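Local coordinates for protein 2-aminomuconic 6-semialdehyde dehydrogenase (Pseudomonas sp., PDB 7BZV) that catalyses the NAD+-dependent oxidation of 2-aminomuconate 6-semialdehyde in the meta-cleavage breakdown of 2-aminophenol, working as a tetramer of aldehyde dehydrogenase subunits, at residues B[73-78]-B[190-195]; B[155-160]-B[183-188]. All blocks are in the same frame, centred on the assembly; numbering follows the deposited sequence.

Interaction 1: residues B[73-78]-B[190-195]; sequences ANEMER and AEVMEA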
loop_
_atom_site.group_PDB
_atom_site.type_symbol
_atom_site.label_atom_id
_atom_site.label_comp_id
_atom_site.label_asym_id
_atom_site.label_seq_id
_atom_site.Cartn_x
_atom_site.Cartn_y
_atom_site.Cartn_z
ATOM N N ALA B 73 8.405 -5.931 25.830
ATOM C CA ALA B 73 8.860 -4.557 25.970
ATOM C C ALA B 73 8.538 -4.002 27.359
ATOM O O ALA B 73 9.355 -3.290 27.946
ATOM C CB ALA B 73 8.229 -3.676 24.893
ATOM N N ASN B 74 7.342 -4.284 27.883
ATOM C CA ASN B 74 6.988 -3.776 29.206
ATOM C C ASN B 74 7.927 -4.333 30.273
ATOM O O ASN B 74 8.335 -3.611 31.185
ATOM C CB ASN B 74 5.542 -4.135 29.551
ATOM C CG ASN B 74 4.504 -3.297 28.780
ATOM O OD1 ASN B 74 4.804 -2.245 28.213
ATOM N ND2 ASN B 74 3.284 -3.803 28.733
ATOM N N GLU B 75 8.284 -5.622 30.177
ATOM C CA GLU B 75 9.188 -6.199 31.165
ATOM C C GLU B 75 10.596 -5.630 31.016
ATOM O O GLU B 75 11.258 -5.348 32.018
ATOM C CB GLU B 75 9.183 -7.720 31.051
ATOM C CG GLU B 75 10.199 -8.427 31.932
ATOM C CD GLU B 75 9.948 -8.264 33.429
ATOM O OE1 GLU B 75 9.053 -7.491 33.834
ATOM O OE2 GLU B 75 10.670 -8.910 34.208
ATOM N N MET B 76 11.066 -5.426 29.779
ATOM C CA MET B 76 12.336 -4.725 29.589
ATOM C C MET B 76 12.311 -3.350 30.239
ATOM O O MET B 76 13.296 -2.923 30.851
ATOM C CB MET B 76 12.655 -4.576 28.100
ATOM C CG MET B 76 12.966 -5.906 27.411
ATOM S SD MET B 76 13.223 -5.668 25.636
ATOM C CE MET B 76 14.767 -4.742 25.598
ATOM N N GLU B 77 11.219 -2.611 30.060
ATOM C CA GLU B 77 11.148 -1.285 30.658
ATOM C C GLU B 77 11.191 -1.372 32.183
ATOM O O GLU B 77 11.886 -0.593 32.836
ATOM C CB GLU B 77 9.885 -0.587 30.196
ATOM C CG GLU B 77 9.857 0.910 30.406
ATOM C CD GLU B 77 8.870 1.538 29.447
ATOM O OE1 GLU B 77 7.669 1.248 29.624
ATOM O OE2 GLU B 77 9.289 2.262 28.509
ATOM N N ARG B 78 10.456 -2.321 32.761
ATOM C CA ARG B 78 10.485 -2.500 34.207
ATOM C C ARG B 78 11.890 -2.792 34.701
ATOM O O ARG B 78 12.248 -2.401 35.813
ATOM C CB ARG B 78 9.553 -3.633 34.618
ATOM C CG ARG B 78 9.351 -3.751 36.129
ATOM C CD ARG B 78 8.628 -5.029 36.503
ATOM N NE ARG B 78 9.431 -6.256 36.373
ATOM C CZ ARG B 78 10.378 -6.636 37.231
ATOM N NH1 ARG B 78 10.673 -5.881 38.284
ATOM N NH2 ARG B 78 11.036 -7.771 37.026
ATOM N N ALA B 190 16.970 -12.957 27.622
ATOM C CA ALA B 190 16.457 -14.300 27.884
ATOM C C ALA B 190 15.715 -14.370 29.217
ATOM O O ALA B 190 14.664 -15.022 29.317
ATOM C CB ALA B 190 17.600 -15.314 27.848
ATOM N N GLU B 191 16.241 -13.713 30.254
ATOM C CA GLU B 191 15.513 -13.671 31.519
ATOM C C GLU B 191 14.134 -13.061 31.319
ATOM O O GLU B 191 13.141 -13.548 31.867
ATOM C CB GLU B 191 16.308 -12.891 32.570
ATOM C CG GLU B 191 17.639 -13.557 32.940
ATOM C CD GLU B 191 18.389 -12.842 34.075
ATOM O OE1 GLU B 191 17.852 -11.882 34.665
ATOM O OE2 GLU B 191 19.522 -13.253 34.388
ATOM N N VAL B 192 14.047 -12.017 30.501
ATOM C CA VAL B 192 12.758 -11.385 30.244
ATOM C C VAL B 192 11.822 -12.343 29.521
ATOM O O VAL B 192 10.635 -12.462 29.868
ATOM C CB VAL B 192 12.959 -10.086 29.446
ATOM C CG1 VAL B 192 11.605 -9.573 28.907
ATOM C CG2 VAL B 192 13.612 -9.058 30.300
ATOM N N MET B 193 12.335 -13.026 28.493
ATOM C CA MET B 193 11.504 -13.979 27.783
ATOM C C MET B 193 10.933 -15.004 28.752
ATOM O O MET B 193 9.750 -15.330 28.720
ATOM C CB MET B 193 12.300 -14.671 26.686
ATOM C CG MET B 193 12.901 -13.661 25.720
ATOM S SD MET B 193 11.435 -13.105 24.740
ATOM C CE MET B 193 12.380 -11.800 23.820
ATOM N N GLU B 194 11.764 -15.504 29.653
ATOM C CA GLU B 194 11.305 -16.494 30.613
ATOM C C GLU B 194 10.293 -15.882 31.562
ATOM O O GLU B 194 9.295 -16.525 31.895
ATOM C CB GLU B 194 12.520 -17.050 31.362
ATOM C CG GLU B 194 12.184 -17.890 32.565
ATOM C CD GLU B 194 13.442 -18.307 33.295
ATOM O OE1 GLU B 194 14.158 -17.417 33.808
ATOM O OE2 GLU B 194 13.732 -19.517 33.320
ATOM N N ALA B 195 10.521 -14.630 31.993
ATOM C CA ALA B 195 9.634 -14.015 32.982
ATOM C C ALA B 195 8.226 -13.805 32.436
ATOM O O ALA B 195 7.243 -14.044 33.144
ATOM C CB ALA B 195 10.202 -12.686 33.468
#

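Interaction 2: residues B[155-160]-B[183-188]; sequences LPLLLL and PGTATL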
loop_
_atom_site.group_PDB
_atom_site.type_symbol
_atom_site.label_atom_id
_atom_site.label_comp_id
_atom_site.label_asym_id
_atom_site.label_seq_id
_atom_site.Cartn_x
_atom_site.Cartn_y
_atom_site.Cartn_z
ATOM N N LEU B 155 26.394 -2.097 19.415
ATOM C CA LEU B 155 25.063 -1.757 19.905
ATOM C C LEU B 155 24.413 -3.074 20.311
ATOM O O LEU B 155 23.502 -3.570 19.639
ATOM C CB LEU B 155 24.257 -1.026 18.833
ATOM C CG LEU B 155 24.848 0.265 18.274
ATOM C CD1 LEU B 155 24.112 0.517 16.907
ATOM C CD2 LEU B 155 24.761 1.487 19.171
ATOM N N PRO B 156 24.897 -3.701 21.401
ATOM C CA PRO B 156 24.462 -5.079 21.700
ATOM C C PRO B 156 22.947 -5.241 21.804
ATOM O O PRO B 156 22.357 -6.058 21.083
ATOM C CB PRO B 156 25.160 -5.397 23.038
ATOM C CG PRO B 156 26.333 -4.456 23.107
ATOM C CD PRO B 156 25.870 -3.190 22.390
ATOM N N LEU B 157 22.290 -4.510 22.704
ATOM C CA LEU B 157 20.854 -4.720 22.854
ATOM C C LEU B 157 20.086 -4.212 21.637
ATOM O O LEU B 157 19.168 -4.882 21.151
ATOM C CB LEU B 157 20.321 -4.028 24.110
ATOM C CG LEU B 157 18.833 -4.238 24.361
ATOM C CD1 LEU B 157 18.524 -5.675 24.721
ATOM C CD2 LEU B 157 18.379 -3.287 25.474
ATOM N N LEU B 158 20.434 -3.024 21.156
ATOM C CA LEU B 158 19.659 -2.383 20.095
ATOM C C LEU B 158 19.615 -3.241 18.821
ATOM O O LEU B 158 18.535 -3.512 18.278
ATOM C CB LEU B 158 20.257 -1.015 19.822
ATOM C CG LEU B 158 19.528 -0.062 18.863
ATOM C CD1 LEU B 158 20.164 1.336 19.049
ATOM C CD2 LEU B 158 19.666 -0.479 17.483
ATOM N N LEU B 159 20.774 -3.682 18.334
ATOM C CA LEU B 159 20.820 -4.503 17.115
ATOM C C LEU B 159 20.330 -5.926 17.353
ATOM O O LEU B 159 19.792 -6.556 16.433
ATOM C CB LEU B 159 22.236 -4.533 16.538
ATOM C CG LEU B 159 22.618 -3.189 15.888
ATOM C CD1 LEU B 159 24.078 -3.173 15.409
ATOM C CD2 LEU B 159 21.662 -2.828 14.749
ATOM N N LEU B 160 20.500 -6.460 18.561
ATOM C CA LEU B 160 19.851 -7.723 18.889
ATOM C C LEU B 160 18.339 -7.621 18.755
ATOM O O LEU B 160 17.718 -8.439 18.054
ATOM C CB LEU B 160 20.247 -8.161 20.297
ATOM C CG LEU B 160 19.547 -9.408 20.840
ATOM C CD1 LEU B 160 19.798 -10.598 19.914
ATOM C CD2 LEU B 160 20.001 -9.742 22.276
ATOM N N PRO B 183 27.960 -10.035 26.270
ATOM C CA PRO B 183 26.963 -11.090 26.546
ATOM C C PRO B 183 25.793 -10.664 27.423
ATOM O O PRO B 183 24.775 -11.374 27.466
ATOM C CB PRO B 183 27.795 -12.166 27.263
ATOM C CG PRO B 183 28.877 -11.329 28.007
ATOM C CD PRO B 183 29.220 -10.232 27.032
ATOM N N GLY B 184 25.903 -9.552 28.133
ATOM C CA GLY B 184 24.981 -9.241 29.214
ATOM C C GLY B 184 23.539 -8.961 28.840
ATOM O O GLY B 184 22.616 -9.626 29.329
ATOM N N THR B 185 23.316 -7.955 28.003
ATOM C CA THR B 185 21.930 -7.609 27.717
ATOM C C THR B 185 21.223 -8.760 27.021
ATOM O O THR B 185 20.011 -8.934 27.198
ATOM C CB THR B 185 21.832 -6.294 26.920
ATOM O OG1 THR B 185 22.734 -6.263 25.819
ATOM C CG2 THR B 185 22.187 -5.111 27.854
ATOM N N ALA B 186 21.958 -9.575 26.252
ATOM C CA ALA B 186 21.327 -10.719 25.605
ATOM C C ALA B 186 20.888 -11.735 26.639
ATOM O O ALA B 186 19.813 -12.336 26.517
ATOM C CB ALA B 186 22.280 -11.381 24.600
ATOM N N THR B 187 21.713 -11.939 27.669
ATOM C CA THR B 187 21.302 -12.832 28.744
ATOM C C THR B 187 20.125 -12.253 29.526
ATOM O O THR B 187 19.206 -12.991 29.892
ATOM C CB THR B 187 22.499 -13.118 29.663
ATOM O OG1 THR B 187 23.589 -13.568 28.847
ATOM C CG2 THR B 187 22.144 -14.179 30.696
ATOM N N LEU B 188 20.117 -10.939 29.783
ATOM C CA LEU B 188 18.949 -10.345 30.438
ATOM C C LEU B 188 17.707 -10.461 29.554
ATOM O O LEU B 188 16.589 -10.678 30.047
ATOM C CB LEU B 188 19.212 -8.885 30.772
ATOM C CG LEU B 188 20.333 -8.650 31.796
ATOM C CD1 LEU B 188 20.559 -7.173 32.049
ATOM C CD2 LEU B 188 20.037 -9.361 33.106
#

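Interaction 1: residues B[73-78]-B[190-195]
Glu75 lays the aliphatic part of its side chain over the methyls of Val192. Its CG rests 3.5 Å from Val192 CG1 and 3.8 Å from Val192 CG2, so one methylene covers both branches of the valine. The two side chains run past each other in opposite directions. CG of Glu75 stands anti to the backbone N (chi1 174°), and the chain then bends at chi2 (65°). This bend carries the carboxylate past the valine toward Ala195. There OE2 of Glu75 lies 3.9 Å from Ala195 CB, a plain van der Waals contact. The acid is paired within its own helix. Arg78, three residues further on, grips it side-on in a bidentate salt bridge. Arg78 NE reaches Glu75 OE1 at 2.8 Å, and Arg78 NH2 reaches Glu75 OE2 at 3.1 Å. Both oxygens are met on their syn side, somewhat out of the carboxylate plane. The paired bonds should limit rotation of the carboxylate and offset its charge beside the apolar contact. Met76 adds a looser touch at about a right angle, with its CG 4.2 Å from Val192 CG1. Cutting Glu75 back to an alanine would keep CB near Val192 but is likely to open a gap over the valine's methyls and leave the guanidinium of Arg78 without its carboxylate mate. No hydrogen bond joins the two segments. Their axes come within 9.6 Å and cross at 122°. The contact ties the C-terminal end of helix 62-78 to helix 184-196. Helix 95-119 packs on Ala73 and Met76 through Phe110, while Phe203 of strand 203-205 lies against Ala190 and Met193, and Trp13 of strand 12-14 touches Ala190 and Glu191.

Interaction 2: residues B[155-160]-B[183-188]
The contact belongs to the Rossmann-like NAD-binding domain of the aldehyde dehydrogenase fold, where helix 156-169 packs beside helix 184-196. Thr185 faces the first turn of helix 156-169. Its OG1 sits 3.7 Å from Leu157 CB and 3.8 Å from Pro156 CB. The hydroxyl lies between the backbone N and the carbonyl carbon (chi1 47°), which turns it to the neighbouring helix. It makes no hydrogen bond across the two segments. Glu87 of helix 80-91 supplies the polar link instead: its carboxylate bonds Thr185 OG1 through one oxygen and the backbone N of Leu157 through the other. A single acid thus joins the threonine to the start of helix 156-169. Behind the hydroxyl, Thr185 CB lies 4.0 Å from Leu157 CD1. One turn on, Leu160 CD2 presses on Ala186 CB at 3.6 Å. CG of Leu160 is anti to the backbone N (chi1 175°), and chi2 (58°) then leaves CD2 as the extended branch, reaching the small alanine. All five touching residues are buried. Strand 173-177 lies between the two helices in sequence and pairs in parallel with strands 134-150 and 203-205, a succession typical of the alternating beta-alpha units of a Rossmann-like fold.

Interactions 1 and 2 share helix 184-196. Residues 183-188 at its N-terminal end meet helix 156-169, and residues 190-195 further along meet helix 62-78. The centres of the two contacts are about 13 Å apart. They also touch directly, with Met76 CE 3.9 Å from Leu157 CD2, so helices 62-78 and 156-169 touch there as well. Interaction 2 is the more central and wholly buried, about 11 Å from the centre of the chain. Interaction 1 lies about 21 Å out and is only partly buried. Apolar packing carries both. The acid of interaction 1 belongs to the contact itself, whereas that at interaction 2 comes from helix 80-91.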